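Local coordinates for tetratricopeptide TPR_2 repeat protein (Thermobaculum terrenum, PDB 5DJS) that is a tetratricopeptide-repeat protein whose repeats are joined to a GT-B type, glycosyltransferase family 41 region, modelled here with bound uridine-5'-diphosphate, at residues 364-367 against 368-371. The protein carries 1 engineered substitution. Numbering follows the deposited sequence.
Sequences LIAT and GLQD
Leu-369 folds back over the chain that precedes it, and its CD1 methyl makes the apolar contacts: it lies 4.2 Å from Leu-364 CB and also 4.2 Å from Ala-366 CB, so one branch meets both side chains. The same methyl comes within 3.7 Å of Ala-366 N, just past the strand end. Leu-369 chi1 (-65°) sets CG opposite the carbonyl carbon, and chi2 (177°) extends CD1 back to the strand. Two overlapping turns reverse the chain. The first, Ala-366 to Leu-369, is type II by its central angles; its ends approach without a hydrogen bond, Ala-366 O to Leu-369 N being 3.6 Å. Gly-368 occupies its third position with positive phi (107°), the backbone conformation that a type II turn calls for and glycine readily adopts. The second, Gly-368 to Asp-371, is type I and is closed by Asp-371 N to Gly-368 O at 3.2 Å. Together they connect strand 361-365 to helix 372-383, a beta-to-alpha connection in the six-stranded parallel sheet of a Rossmann-like GT-B domain. Ile-365, the last residue of the strand, points its side chain away from segment 368-371 and touches the bound UDP. Leu-394 of neighbouring strand 392-395 touches both Leu-364 and Leu-369, while the backbone of Leu-364 hydrogen-bonds with Glu-393 and Leu-395. Farther out, the turns meet the repeat region: Thr-367 OG1 hydrogen-bonds Tyr-59 OH, and Asp-371 OD2 accepts from Gly-60 N.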
# COMPACT_ATOMS: atom_id res chain seq x y z
N LEU A 364 16.53 4.60 -9.60
CA LEU A 364 15.60 3.96 -8.65
C LEU A 364 15.87 4.47 -7.24
O LEU A 364 17.03 4.65 -6.85
CB LEU A 364 15.74 2.44 -8.68
CG LEU A 364 15.69 1.76 -10.04
CD1 LEU A 364 15.80 0.25 -9.87
CD2 LEU A 364 14.42 2.12 -10.80
N ILE A 365 14.80 4.72 -6.50
CA ILE A 365 14.89 5.12 -5.10
C ILE A 365 13.84 4.34 -4.32
O ILE A 365 12.64 4.47 -4.59
CB ILE A 365 14.64 6.62 -4.88
CG1 ILE A 365 15.64 7.47 -5.69
CG2 ILE A 365 14.77 6.96 -3.40
CD1 ILE A 365 15.26 8.93 -5.80
N ALA A 366 14.29 3.56 -3.35
CA ALA A 366 13.42 2.65 -2.60
C ALA A 366 14.12 2.13 -1.35
O ALA A 366 15.34 2.27 -1.19
CB ALA A 366 12.97 1.49 -3.48
N THR A 367 13.34 1.51 -0.47
CA THR A 367 13.87 0.94 0.77
C THR A 367 14.52 -0.37 0.40
O THR A 367 13.96 -1.13 -0.38
CB THR A 367 12.74 0.64 1.75
OG1 THR A 367 11.78 -0.20 1.09
CG2 THR A 367 12.06 1.92 2.20
N GLY A 368 15.70 -0.63 0.97
CA GLY A 368 16.48 -1.82 0.64
C GLY A 368 17.69 -1.52 -0.21
O GLY A 368 18.66 -2.28 -0.18
N LEU A 369 17.68 -0.39 -0.92
CA LEU A 369 18.83 -0.01 -1.75
C LEU A 369 20.04 0.49 -0.99
O LEU A 369 21.11 0.60 -1.57
CB LEU A 369 18.39 0.99 -2.82
CG LEU A 369 17.40 0.40 -3.83
CD1 LEU A 369 16.96 1.48 -4.80
CD2 LEU A 369 17.99 -0.78 -4.59
N GLN A 370 19.89 0.76 0.30
CA GLN A 370 21.06 0.97 1.19
C GLN A 370 21.97 -0.26 1.33
O GLN A 370 23.16 -0.09 1.63
CB GLN A 370 20.65 1.51 2.58
CG GLN A 370 19.97 0.54 3.54
CD GLN A 370 18.53 0.22 3.17
OE1 GLN A 370 18.16 0.25 2.00
NE2 GLN A 370 17.71 -0.09 4.16
N ASP A 371 21.43 -1.48 1.13
CA ASP A 371 22.20 -2.74 1.26
C ASP A 371 22.89 -3.08 -0.06
O ASP A 371 22.20 -3.20 -1.09
CB ASP A 371 21.32 -3.95 1.64
CG ASP A 371 20.78 -3.88 3.06
OD1 ASP A 371 21.55 -3.57 4.00
OD2 ASP A 371 19.57 -4.15 3.21